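Local coordinates for protein WipB (Legionella pneumophila, PDB 5NNY) that is a translocated effector Ser/Thr phosphatase that targets the host lysosomal nutrient-sensing machinery, its phosphatase domain being the part in this chain, at residues A[133-138]-A[182-186]; A[22-27]-A[88-92]; A[211-216]-A[290-296]; A[10-14]-A[96-102]; A[124-128]-A[206-210]. All coordinates share one frame; numbering follows the deposited sequence.

Contact 1: residues A[133-138]-A[182-186]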
# COMPACT_ATOMS: atom_id res chain seq x y z
N PHE A 133 -3.01 -0.67 -7.95
CA PHE A 133 -4.28 -0.10 -7.50
C PHE A 133 -4.35 1.40 -7.82
O PHE A 133 -5.38 1.90 -8.30
CB PHE A 133 -4.47 -0.35 -6.00
CG PHE A 133 -5.79 0.15 -5.46
CD1 PHE A 133 -6.97 -0.48 -5.79
CD2 PHE A 133 -5.83 1.28 -4.65
CE1 PHE A 133 -8.19 -0.02 -5.29
CE2 PHE A 133 -7.04 1.75 -4.13
CZ PHE A 133 -8.23 1.09 -4.47
N VAL A 134 -3.25 2.12 -7.58
CA VAL A 134 -3.17 3.54 -7.92
C VAL A 134 -3.49 3.75 -9.39
O VAL A 134 -4.28 4.61 -9.77
CB VAL A 134 -1.77 4.08 -7.57
CG1 VAL A 134 -1.58 5.45 -8.22
CG2 VAL A 134 -1.58 4.14 -6.06
N GLU A 135 -2.82 2.99 -10.26
CA GLU A 135 -2.97 3.19 -11.69
C GLU A 135 -4.39 2.89 -12.13
O GLU A 135 -4.98 3.66 -12.89
CB GLU A 135 -1.98 2.31 -12.45
CG GLU A 135 -1.87 2.67 -13.95
CD GLU A 135 -1.03 1.67 -14.72
OE1 GLU A 135 -1.59 0.62 -15.12
OE2 GLU A 135 0.18 1.93 -14.89
N ALA A 136 -4.94 1.77 -11.66
CA ALA A 136 -6.32 1.42 -11.96
C ALA A 136 -7.27 2.55 -11.58
O ALA A 136 -8.17 2.90 -12.36
CB ALA A 136 -6.70 0.14 -11.21
N CYS A 137 -7.09 3.13 -10.40
CA CYS A 137 -8.00 4.18 -9.96
C CYS A 137 -7.78 5.47 -10.73
O CYS A 137 -8.74 6.14 -11.11
CB CYS A 137 -7.84 4.43 -8.46
SG CYS A 137 -8.47 3.07 -7.45
N GLU A 138 -6.51 5.83 -10.98
CA GLU A 138 -6.22 7.07 -11.70
C GLU A 138 -6.69 7.02 -13.16
O GLU A 138 -7.03 8.06 -13.73
CB GLU A 138 -4.71 7.36 -11.67
CG GLU A 138 -4.16 7.78 -10.33
CD GLU A 138 -2.73 8.26 -10.45
OE1 GLU A 138 -2.07 7.90 -11.45
OE2 GLU A 138 -2.29 9.00 -9.56
N TYR A 182 -10.21 5.33 -2.39
CA TYR A 182 -8.94 5.66 -3.02
C TYR A 182 -8.58 7.12 -2.82
O TYR A 182 -7.49 7.45 -2.34
CB TYR A 182 -8.96 5.35 -4.52
CG TYR A 182 -7.65 5.86 -5.11
CD1 TYR A 182 -6.45 5.22 -4.80
CD2 TYR A 182 -7.60 7.00 -5.90
CE1 TYR A 182 -5.24 5.70 -5.29
CE2 TYR A 182 -6.40 7.48 -6.39
CZ TYR A 182 -5.23 6.82 -6.08
OH TYR A 182 -4.04 7.29 -6.57
N HIS A 183 -9.48 8.02 -3.20
CA HIS A 183 -9.20 9.45 -3.18
C HIS A 183 -9.26 10.03 -1.77
O HIS A 183 -8.45 10.90 -1.41
CB HIS A 183 -10.20 10.18 -4.10
CG HIS A 183 -9.99 9.91 -5.56
ND1 HIS A 183 -8.95 10.46 -6.28
CD2 HIS A 183 -10.69 9.15 -6.44
CE1 HIS A 183 -9.01 10.05 -7.53
NE2 HIS A 183 -10.06 9.26 -7.66
N GLN A 184 -10.22 9.58 -0.95
CA GLN A 184 -10.43 10.20 0.36
C GLN A 184 -9.50 9.64 1.43
O GLN A 184 -9.22 10.31 2.43
CB GLN A 184 -11.88 10.01 0.80
CG GLN A 184 -12.85 10.77 -0.06
CD GLN A 184 -12.65 12.26 0.08
OE1 GLN A 184 -12.46 12.78 1.18
NE2 GLN A 184 -12.69 12.97 -1.05
N VAL A 185 -9.04 8.42 1.25
CA VAL A 185 -8.34 7.69 2.30
C VAL A 185 -6.97 7.25 1.82
O VAL A 185 -5.94 7.63 2.39
CB VAL A 185 -9.16 6.47 2.76
CG1 VAL A 185 -8.39 5.68 3.80
CG2 VAL A 185 -10.51 6.94 3.32
N TYR A 186 -6.94 6.43 0.77
CA TYR A 186 -5.71 5.72 0.44
C TYR A 186 -4.60 6.66 -0.04
O TYR A 186 -3.47 6.64 0.49
CB TYR A 186 -6.00 4.65 -0.62
CG TYR A 186 -4.78 3.81 -0.95
CD1 TYR A 186 -4.43 2.70 -0.17
CD2 TYR A 186 -3.99 4.10 -2.08
CE1 TYR A 186 -3.32 1.92 -0.47
CE2 TYR A 186 -2.87 3.32 -2.38
CZ TYR A 186 -2.54 2.23 -1.58
OH TYR A 186 -1.45 1.44 -1.90
O HOH W 1 -9.86 8.54 -10.60
O HOH W 2 -3.91 9.72 -7.55

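Contact 2: residues A[22-27]-A[88-92]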
# COMPACT_ATOMS: atom_id res chain seq x y z
N LEU A 22 -3.37 -4.86 14.35
CA LEU A 22 -4.05 -3.69 14.90
C LEU A 22 -4.60 -3.96 16.30
O LEU A 22 -4.58 -3.07 17.15
CB LEU A 22 -5.18 -3.25 13.96
CG LEU A 22 -4.75 -2.64 12.63
CD1 LEU A 22 -5.93 -2.58 11.67
CD2 LEU A 22 -4.18 -1.23 12.86
N VAL A 23 -5.08 -5.18 16.55
CA VAL A 23 -5.58 -5.53 17.88
C VAL A 23 -4.42 -5.70 18.87
O VAL A 23 -4.43 -5.15 19.98
CB VAL A 23 -6.45 -6.80 17.82
CG1 VAL A 23 -6.84 -7.24 19.23
CG2 VAL A 23 -7.69 -6.56 16.98
N ARG A 24 -3.41 -6.49 18.48
CA ARG A 24 -2.31 -6.82 19.38
C ARG A 24 -1.46 -5.60 19.71
O ARG A 24 -0.79 -5.58 20.75
CB ARG A 24 -1.44 -7.92 18.76
CG ARG A 24 -2.12 -9.28 18.70
CD ARG A 24 -1.25 -10.34 18.03
NE ARG A 24 0.07 -10.49 18.65
CZ ARG A 24 0.31 -11.25 19.72
NH1 ARG A 24 -0.68 -11.91 20.30
NH2 ARG A 24 1.54 -11.34 20.20
N GLN A 25 -1.45 -4.59 18.85
CA GLN A 25 -0.67 -3.39 19.08
C GLN A 25 -1.49 -2.27 19.70
O GLN A 25 -1.00 -1.14 19.77
CB GLN A 25 -0.03 -2.92 17.76
CG GLN A 25 1.14 -3.78 17.30
CD GLN A 25 2.24 -3.84 18.33
OE1 GLN A 25 2.66 -2.82 18.87
NE2 GLN A 25 2.71 -5.05 18.63
N GLY A 26 -2.71 -2.55 20.15
CA GLY A 26 -3.51 -1.56 20.83
C GLY A 26 -4.00 -0.41 19.99
O GLY A 26 -4.25 0.67 20.52
N ILE A 27 -4.16 -0.61 18.68
CA ILE A 27 -4.77 0.43 17.87
C ILE A 27 -6.29 0.33 17.91
O ILE A 27 -6.99 1.35 17.92
CB ILE A 27 -4.26 0.38 16.42
CG1 ILE A 27 -2.74 0.39 16.39
CG2 ILE A 27 -4.84 1.56 15.63
CD1 ILE A 27 -2.16 1.69 16.87
N LYS A 88 -2.54 8.10 18.64
CA LYS A 88 -1.20 8.67 18.70
C LYS A 88 -0.13 7.73 18.16
O LYS A 88 0.85 8.19 17.56
CB LYS A 88 -0.87 9.06 20.14
CG LYS A 88 -1.98 9.84 20.82
CD LYS A 88 -1.59 10.32 22.21
CE LYS A 88 -2.63 11.30 22.74
NZ LYS A 88 -2.77 12.46 21.80
N LYS A 89 -0.30 6.43 18.36
CA LYS A 89 0.64 5.46 17.83
C LYS A 89 0.67 5.54 16.31
O LYS A 89 -0.36 5.38 15.65
CB LYS A 89 0.22 4.05 18.26
CG LYS A 89 1.07 3.39 19.31
CD LYS A 89 1.10 1.89 19.09
CE LYS A 89 1.31 1.13 20.39
NZ LYS A 89 1.88 -0.24 20.17
N LEU A 90 1.85 5.75 15.74
CA LEU A 90 1.99 5.75 14.28
C LEU A 90 2.11 4.33 13.75
O LEU A 90 2.88 3.52 14.27
CB LEU A 90 3.21 6.57 13.85
CG LEU A 90 3.48 6.52 12.33
CD1 LEU A 90 2.36 7.18 11.55
CD2 LEU A 90 4.79 7.17 11.98
N ILE A 91 1.35 4.05 12.68
CA ILE A 91 1.34 2.76 12.00
C ILE A 91 1.97 2.96 10.63
O ILE A 91 1.47 3.75 9.83
CB ILE A 91 -0.09 2.22 11.84
CG1 ILE A 91 -0.86 2.33 13.15
CG2 ILE A 91 -0.06 0.80 11.33
CD1 ILE A 91 -2.36 2.55 12.95
N ARG A 92 3.07 2.26 10.36
CA ARG A 92 3.70 2.28 9.04
C ARG A 92 3.47 0.94 8.36
O ARG A 92 3.86 -0.10 8.89
CB ARG A 92 5.20 2.56 9.13
CG ARG A 92 5.59 3.95 9.53
CD ARG A 92 7.11 4.17 9.36
NE ARG A 92 7.48 5.55 9.67
CZ ARG A 92 7.74 5.98 10.90
NH1 ARG A 92 7.66 5.13 11.90
NH2 ARG A 92 8.05 7.26 11.12

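Contact 3: residues A[211-216]-A[290-296]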
# COMPACT_ATOMS: atom_id res chain seq x y z
N GLY A 211 14.65 -2.39 -0.77
CA GLY A 211 15.98 -1.92 -0.38
C GLY A 211 16.47 -0.78 -1.27
O GLY A 211 16.57 -0.93 -2.50
N ILE A 212 16.80 0.35 -0.65
CA ILE A 212 17.33 1.51 -1.35
C ILE A 212 18.53 2.04 -0.58
O ILE A 212 18.89 1.54 0.50
CB ILE A 212 16.29 2.63 -1.48
CG1 ILE A 212 15.86 3.08 -0.07
CG2 ILE A 212 15.08 2.14 -2.31
CD1 ILE A 212 15.12 4.40 -0.03
N GLY A 213 19.14 3.09 -1.12
CA GLY A 213 20.22 3.77 -0.44
C GLY A 213 20.02 5.26 -0.54
O GLY A 213 19.00 5.72 -1.07
N LEU A 214 20.99 6.04 -0.04
CA LEU A 214 20.97 7.49 -0.24
C LEU A 214 20.95 7.87 -1.71
O LEU A 214 20.46 8.94 -2.07
CB LEU A 214 22.17 8.13 0.46
CG LEU A 214 22.26 7.98 1.97
CD1 LEU A 214 23.61 8.53 2.49
CD2 LEU A 214 21.11 8.71 2.65
N ASN A 215 21.50 7.01 -2.59
CA ASN A 215 21.52 7.34 -4.01
C ASN A 215 20.10 7.41 -4.57
O ASN A 215 19.81 8.25 -5.42
CB ASN A 215 22.35 6.31 -4.78
CG ASN A 215 22.02 4.88 -4.40
OD1 ASN A 215 22.02 4.52 -3.22
ND2 ASN A 215 21.72 4.04 -5.40
N HIS A 216 19.20 6.53 -4.10
CA HIS A 216 17.81 6.60 -4.53
C HIS A 216 17.14 7.89 -4.08
O HIS A 216 16.37 8.50 -4.83
CB HIS A 216 17.01 5.40 -3.99
CG HIS A 216 17.40 4.09 -4.58
ND1 HIS A 216 18.42 3.32 -4.08
CD2 HIS A 216 16.89 3.41 -5.64
CE1 HIS A 216 18.53 2.21 -4.80
NE2 HIS A 216 17.61 2.24 -5.75
N TYR A 290 20.40 1.81 -8.69
CA TYR A 290 20.27 3.16 -9.20
C TYR A 290 21.64 3.83 -9.02
O TYR A 290 21.86 4.63 -8.11
CB TYR A 290 19.13 3.94 -8.49
CG TYR A 290 18.93 5.32 -9.05
CD1 TYR A 290 18.29 5.51 -10.26
CD2 TYR A 290 19.43 6.44 -8.39
CE1 TYR A 290 18.13 6.76 -10.80
CE2 TYR A 290 19.27 7.70 -8.92
CZ TYR A 290 18.62 7.85 -10.12
OH TYR A 290 18.46 9.11 -10.64
N GLY A 291 22.58 3.47 -9.89
CA GLY A 291 23.96 3.83 -9.62
C GLY A 291 24.49 3.08 -8.42
O GLY A 291 23.91 2.10 -7.94
N ASP A 292 25.64 3.54 -7.93
CA ASP A 292 26.29 2.89 -6.80
C ASP A 292 25.44 3.02 -5.54
O ASP A 292 25.01 4.11 -5.17
CB ASP A 292 27.68 3.49 -6.56
CG ASP A 292 28.68 3.10 -7.64
OD1 ASP A 292 28.50 2.06 -8.29
OD2 ASP A 292 29.66 3.86 -7.82
N LEU A 293 25.21 1.89 -4.88
CA LEU A 293 24.41 1.88 -3.66
C LEU A 293 25.19 2.55 -2.54
O LEU A 293 26.30 2.13 -2.22
CB LEU A 293 24.05 0.44 -3.27
CG LEU A 293 23.15 0.23 -2.05
CD1 LEU A 293 21.77 0.87 -2.31
CD2 LEU A 293 22.99 -1.25 -1.73
N ILE A 294 24.61 3.61 -1.96
CA ILE A 294 25.23 4.37 -0.88
C ILE A 294 24.38 4.17 0.36
O ILE A 294 23.20 4.53 0.37
CB ILE A 294 25.35 5.87 -1.21
CG1 ILE A 294 26.15 6.08 -2.50
CG2 ILE A 294 25.97 6.60 -0.01
CD1 ILE A 294 27.55 5.56 -2.47
N ARG A 295 24.98 3.61 1.42
CA ARG A 295 24.25 3.34 2.64
C ARG A 295 24.88 3.95 3.88
O ARG A 295 24.33 3.79 4.98
CB ARG A 295 24.07 1.83 2.84
CG ARG A 295 22.91 1.27 2.01
CD ARG A 295 22.45 -0.09 2.49
NE ARG A 295 21.04 -0.32 2.17
CZ ARG A 295 20.14 -0.77 3.04
NH1 ARG A 295 18.89 -0.94 2.66
NH2 ARG A 295 20.51 -1.07 4.28
N THR A 296 25.99 4.66 3.74
CA THR A 296 26.64 5.34 4.85
C THR A 296 26.91 6.78 4.46
O THR A 296 27.25 7.06 3.31
CB THR A 296 27.97 4.64 5.21
OG1 THR A 296 27.72 3.25 5.43
CG2 THR A 296 28.57 5.24 6.46
O HOH W 3 21.83 1.44 -6.17

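Contact 4: residues A[10-14]-A[96-102]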
# COMPACT_ATOMS: atom_id res chain seq x y z
N ASP A 10 5.18 -6.92 4.96
CA ASP A 10 4.34 -7.07 3.77
C ASP A 10 3.13 -7.92 4.11
O ASP A 10 3.26 -9.10 4.43
CB ASP A 10 5.14 -7.68 2.62
CG ASP A 10 6.09 -6.68 1.98
OD1 ASP A 10 5.66 -5.55 1.66
OD2 ASP A 10 7.28 -7.03 1.82
N LEU A 11 1.94 -7.31 4.04
CA LEU A 11 0.71 -7.99 4.43
C LEU A 11 0.20 -8.97 3.39
O LEU A 11 -0.59 -9.87 3.74
CB LEU A 11 -0.39 -6.97 4.73
CG LEU A 11 -0.10 -6.09 5.95
CD1 LEU A 11 -1.00 -4.87 5.94
CD2 LEU A 11 -0.30 -6.90 7.23
N HIS A 12 0.60 -8.80 2.13
CA HIS A 12 0.06 -9.59 1.02
C HIS A 12 -1.47 -9.60 1.02
O HIS A 12 -2.11 -10.63 0.79
CB HIS A 12 0.63 -11.01 1.04
CG HIS A 12 2.13 -11.03 1.00
ND1 HIS A 12 2.83 -10.47 -0.04
CD2 HIS A 12 3.04 -11.47 1.89
CE1 HIS A 12 4.13 -10.59 0.20
NE2 HIS A 12 4.28 -11.19 1.37
N ALA A 13 -2.04 -8.43 1.29
CA ALA A 13 -3.49 -8.21 1.27
C ALA A 13 -4.24 -9.13 2.23
O ALA A 13 -5.40 -9.46 2.00
CB ALA A 13 -4.04 -8.36 -0.15
N ASN A 14 -3.59 -9.56 3.31
CA ASN A 14 -4.23 -10.44 4.29
C ASN A 14 -4.92 -9.56 5.31
O ASN A 14 -4.28 -9.00 6.20
CB ASN A 14 -3.19 -11.37 4.92
CG ASN A 14 -3.80 -12.38 5.91
OD1 ASN A 14 -4.88 -12.17 6.44
ND2 ASN A 14 -3.07 -13.46 6.16
N ASP A 96 2.40 -3.84 0.22
CA ASP A 96 1.68 -5.04 -0.22
C ASP A 96 0.37 -5.20 0.54
O ASP A 96 -0.10 -6.31 0.78
CB ASP A 96 2.55 -6.28 -0.07
CG ASP A 96 3.73 -6.30 -1.03
OD1 ASP A 96 3.88 -5.35 -1.82
OD2 ASP A 96 4.51 -7.26 -0.98
N GLU A 97 -0.24 -4.07 0.93
CA GLU A 97 -1.53 -4.13 1.61
C GLU A 97 -2.69 -4.34 0.64
O GLU A 97 -3.80 -4.71 1.09
CB GLU A 97 -1.70 -2.86 2.46
CG GLU A 97 -2.03 -1.57 1.70
CD GLU A 97 -0.95 -1.12 0.74
OE1 GLU A 97 -1.30 -0.58 -0.34
OE2 GLU A 97 0.26 -1.31 1.03
N LEU A 98 -2.45 -4.15 -0.66
CA LEU A 98 -3.45 -4.34 -1.71
C LEU A 98 -2.83 -5.07 -2.90
O LEU A 98 -1.60 -5.14 -3.02
CB LEU A 98 -4.03 -2.99 -2.18
CG LEU A 98 -4.76 -2.10 -1.18
CD1 LEU A 98 -5.04 -0.71 -1.80
CD2 LEU A 98 -6.08 -2.74 -0.73
N VAL A 99 -3.68 -5.61 -3.78
CA VAL A 99 -3.27 -6.26 -5.04
C VAL A 99 -2.27 -7.38 -4.78
O VAL A 99 -1.11 -7.30 -5.22
CB VAL A 99 -2.69 -5.24 -6.04
CG1 VAL A 99 -2.59 -5.86 -7.47
CG2 VAL A 99 -3.53 -3.98 -6.08
N ASP A 100 -2.70 -8.44 -4.11
CA ASP A 100 -1.74 -9.46 -3.69
C ASP A 100 -2.49 -10.76 -3.44
O ASP A 100 -3.63 -10.93 -3.92
CB ASP A 100 -0.94 -8.97 -2.47
CG ASP A 100 0.48 -9.55 -2.41
OD1 ASP A 100 0.63 -10.78 -2.54
OD2 ASP A 100 1.43 -8.76 -2.21
N ARG A 101 -1.88 -11.68 -2.70
CA ARG A 101 -2.40 -13.05 -2.57
C ARG A 101 -3.65 -13.16 -1.71
O ARG A 101 -4.35 -14.18 -1.80
CB ARG A 101 -1.31 -13.95 -1.99
CG ARG A 101 -0.25 -14.31 -3.01
CD ARG A 101 1.07 -14.71 -2.37
NE ARG A 101 1.67 -15.86 -3.06
CZ ARG A 101 2.26 -15.82 -4.26
NH1 ARG A 101 2.76 -16.93 -4.78
NH2 ARG A 101 2.35 -14.68 -4.93
N GLY A 102 -3.95 -12.16 -0.89
CA GLY A 102 -5.09 -12.23 0.01
C GLY A 102 -6.43 -12.30 -0.72
O GLY A 102 -6.52 -12.32 -1.95

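Contact 5: residues A[124-128]-A[206-210]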
# COMPACT_ATOMS: atom_id res chain seq x y z
N ILE A 124 1.47 4.57 4.38
CA ILE A 124 1.57 3.45 3.45
C ILE A 124 2.72 3.73 2.50
O ILE A 124 2.72 4.74 1.79
CB ILE A 124 0.26 3.26 2.66
CG1 ILE A 124 -0.89 3.06 3.64
CG2 ILE A 124 0.35 2.06 1.74
CD1 ILE A 124 -2.28 3.10 2.99
N LEU A 125 3.70 2.83 2.49
CA LEU A 125 4.88 3.01 1.65
C LEU A 125 4.58 2.46 0.27
O LEU A 125 4.06 1.34 0.14
CB LEU A 125 6.09 2.31 2.27
CG LEU A 125 6.65 3.12 3.44
CD1 LEU A 125 7.56 2.27 4.30
CD2 LEU A 125 7.38 4.35 2.93
N LEU A 126 4.89 3.25 -0.75
CA LEU A 126 4.58 2.86 -2.13
C LEU A 126 5.26 1.55 -2.50
O LEU A 126 6.45 1.34 -2.22
CB LEU A 126 5.02 3.97 -3.09
CG LEU A 126 4.57 3.85 -4.55
CD1 LEU A 126 3.04 3.89 -4.63
CD2 LEU A 126 5.18 4.94 -5.44
N SER A 127 4.49 0.65 -3.13
CA SER A 127 4.99 -0.65 -3.55
C SER A 127 4.51 -0.92 -4.97
O SER A 127 3.62 -0.23 -5.49
CB SER A 127 4.53 -1.79 -2.62
OG SER A 127 3.11 -2.00 -2.64
N ASN A 128 5.12 -1.94 -5.58
CA ASN A 128 4.70 -2.35 -6.91
C ASN A 128 3.26 -2.85 -6.90
O ASN A 128 2.49 -2.59 -7.84
CB ASN A 128 5.65 -3.42 -7.48
CG ASN A 128 6.10 -4.44 -6.43
OD1 ASN A 128 6.81 -4.10 -5.47
ND2 ASN A 128 5.75 -5.70 -6.64
N VAL A 206 15.30 5.31 7.86
CA VAL A 206 14.56 5.53 6.61
C VAL A 206 13.77 4.26 6.29
O VAL A 206 14.34 3.16 6.32
CB VAL A 206 15.50 5.92 5.45
CG1 VAL A 206 14.77 5.84 4.10
CG2 VAL A 206 16.03 7.34 5.68
N PHE A 207 12.48 4.42 6.02
CA PHE A 207 11.58 3.32 5.70
C PHE A 207 11.22 3.36 4.22
O PHE A 207 10.96 4.43 3.66
CB PHE A 207 10.29 3.36 6.53
CG PHE A 207 10.50 3.21 8.02
CD1 PHE A 207 10.75 4.31 8.81
CD2 PHE A 207 10.44 1.96 8.62
CE1 PHE A 207 10.94 4.18 10.18
CE2 PHE A 207 10.63 1.81 9.98
CZ PHE A 207 10.88 2.92 10.77
N SER A 208 11.20 2.19 3.60
CA SER A 208 10.81 2.07 2.21
C SER A 208 10.28 0.66 2.03
O SER A 208 10.51 -0.21 2.87
CB SER A 208 11.98 2.34 1.26
OG SER A 208 13.04 1.41 1.47
N HIS A 209 9.52 0.45 0.95
CA HIS A 209 9.02 -0.89 0.70
C HIS A 209 10.15 -1.87 0.39
O HIS A 209 10.13 -3.02 0.84
CB HIS A 209 8.00 -0.86 -0.45
CG HIS A 209 7.67 -2.22 -0.97
ND1 HIS A 209 6.94 -3.13 -0.23
CD2 HIS A 209 7.99 -2.84 -2.13
CE1 HIS A 209 6.81 -4.25 -0.93
NE2 HIS A 209 7.43 -4.09 -2.08
N ALA A 210 11.16 -1.43 -0.37
CA ALA A 210 12.23 -2.29 -0.85
C ALA A 210 13.58 -1.65 -0.52
O ALA A 210 13.65 -0.50 -0.09
CB ALA A 210 12.13 -2.52 -2.37
O HOH W 4 8.54 2.55 -0.94

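Contact 1: residues A[133-138]-A[182-186]
Y182 carries most of the contact between 133-138 and 182-186, and C137 provides its face contact. C137 CB stands over one face of the Y182 ring, 3.7 Å from the centroid, in a CH-pi contact. C137 SG stands obliquely to the same ring, 3.7 Å from Y182 CG, which adds a sulfur-aromatic contact.

The second kind of interaction is aromatic. F133 turns its ring edge to the face of Y186, with the planes 80° apart and the centroids 5.5 Å apart. Toward Y182 the F133 ring is oblique: the two side chains slide past each other in opposite directions, and F133 CE2 comes 3.6 Å from Y182 CD1. Y182 has CG anti to its backbone N (chi1 174°), a setting that carries the ring across the gap into the hole formed by F133, V134, C137 and E138. This is a knob-into-hole fit between helices running 147° apart in direction, with segment axes 11.8 Å apart.

Of the V134 methyls, CG1 meets the hydroxyl oxygen of Y182, while CG2 lies at the edge of the Y186 ring, 4.0 Å from CE2.

Across the contact, polar atoms are joined through water. Y182 OH donates to water 2 at 2.6 Å, and that water donates to E138 OE2; the same carboxylate is also held by H257 and by I256 N. Water 1 links C137 O with H183 NE2. The hydroxyl of Y186 has a direct partner instead, a hydrogen bond to E97.

Contact 2: residues A[22-27]-A[88-92]
Across this contact the flat group that is gripped is the peptide carbonyl of Q25, reached by K89 from a direction tilted 24° out of its plane. K89 NZ donates to Q25 O at 3.0 Å, with a C=O...N angle of 131°. The side-chain amide of Q25 curls round to the same ammonium, its OE1 also 3.0 Å from K89 NZ, and the two side chains cross at about a right angle. On the strand, the guanidinium of R92 has L90 CD2 over one face, while salt bridges to D5 and E123 hold its nitrogens.

The Q25 carbonyl is presented where helix 15-24 ends in a Schellman motif. I27 N returns to L22 O at 2.9 Å and G26 N to V23 O at 3.1 Å, with G26 at positive phi (69°) as the C-prime residue.

Nearer the backbone of K89 the contact is aliphatic. I27 CD1 packs on K89 CB at 3.6 Å, the two chains crossing at a slant. I27 and I91 reach toward each other tip to tip, I27 CG2 to I91 CD1 at 3.8 Å, and L22 CD2 meets that same I91 methyl at 4.2 Å. M8 of the edge strand 6-8 touches both L22 and I91.

Contact 3: residues A[211-216]-A[290-296]
N215 faces the 290-296 loop with its whole side chain. Its CB rests 3.5 Å from D292 O, and CG comes closer to the same oxygen. Beyond CG the amide divides its work. OD1 accepts from I294 N at 3.0 Å in a nearly straight bond (171°), the donor standing above the carbonyl plane. ND2 donates to Y290 O at 2.8 Å, and that oxygen lies in the amide plane. ND2 also gives a bond to water 3, which ties in Y290 N and G291 O. A chi1 of 47° sets CG between the backbone N and carbonyl carbon, bringing the amide against the backbone of 290-294, where these bonds fix its rotation.

Next to it, L214 N donates to I294 O at 2.7 Å, and L214 CD1 packs on I294 CG2 at 3.9 Å. R295, modelled in two conformers, gives I212 O weak and doubtful bonds from NE and NH1. Y290 CB sits over a face of the H216 ring, whose NE2 is hydrogen-bonded to R288 O.

G213, the N-cap residue, gives its N-H to H216 ND1 at 3.1 Å. The N terminus of helix 214-224 is thus held to the loop before strand 301-306 through L214 N and the amide of N215.

Contact 4: residues A[10-14]-A[96-102]
The 10-14 loop makes a type I' turn from L11 to N14, with H12 and A13 both at positive phi, and the 96-102 loop wraps it: A13 N donates to D96 O at 2.9 Å, while G102 N gives a weak bond to H12 O. Two CA-H...O contacts tighten the fit, A13 CA to E97 O at 3.5 Å and G102 CA to A13 O at 3.4 Å.

H12 and D100 form the clearest side-chain pair. H12 ND1 donates to D100 OD2 at 3.1 Å and 165°; the oxygen lies in the imidazole plane, although ND1 stands 45° out of the carboxylate plane of D100. The bond therefore sets the ring's rotation. D100 also touches H129, and R101 N donates to the anti lone pair of D100 OD1 at 2.7 Å. The second group is a pair of carboxylates: D10 and D96 stack with planes 24° apart, D10 OD1 being 3.3 Å from D96 OD2, and H12 CE1 is 3.6 Å from that D96 oxygen. L11 CD1 touches E97 CB, whose carboxylate is bonded to Y186.

The loops carry GDxH and a GDxxxDRG sequence, one residue longer than the GDxxDRG of Ser/Thr phosphatases of this fold. By family resemblance this is probably the metal-site region, D10, H12 and D96 corresponding to metal ligands of relatives; the close D10 and D96 carboxylates would probably repel each other unless a cation offset their charge.

Contact 5: residues A[124-128]-A[206-210]
This is a buried contact at the ends of strands 121-125 and 203-208 and the turns that follow them; strand 190-198 separates these two strands within the central sheet. The touching parts run 22° apart in direction, and a water provides the clear polar link: water 4 donates to L126 O at 2.7 Å and accepts from H209 N at 3.0 Å.

H209 is the main side chain. S127 CB lies over the centre of its imidazole, 3.5 Å from the centroid and 5° off the normal, a CH-pi contact. H209 CB comes 3.2 Å from L126 O. The ring has CG anti to the backbone N (chi1 167°), which lays it across S127, and ND1 is hydrogen-bonded to I94 O. N128 crosses at about a right angle, its OD1 3.4 Å from H209 NE2. In one of its two conformers L125 CD1 comes 3.7 Å from F207 CB, so this part is less certain.

S127 OG, turned the other way, caps helix 128-138 at G130 N. D10 and D96 touch the H209 ring, consistent with the metal-site region of this fold in relatives. Helix 280-286 covers L126 and N128 through V285 and W286, while strand 301-306 flanks F207 and S208.

In the fold
From the N terminus, the first contact to open is contact 4, whose 10-14 loop follows strand 6-8 and closes on 96-102 after strand 90-93. Contact 2 is nested inside that loop, joining the end of helix 15-24 to strand 90-93. Contact 5 then opens at the end of strand 121-125 and closes at the end of strand 203-208; contact 1 lies nested within it, pairing helices 128-138 and 175-186. Contact 3 follows in series, tying the start of helix 214-224 to the loop before strand 301-306. Contacts 4 and 5 meet at H209, D10 and D96, with centres about 13 Å apart. Residues Y186 and E97 connect contacts 1 and 4, whereas contacts 2 and 3 stand about 30 Å apart, centre to centre.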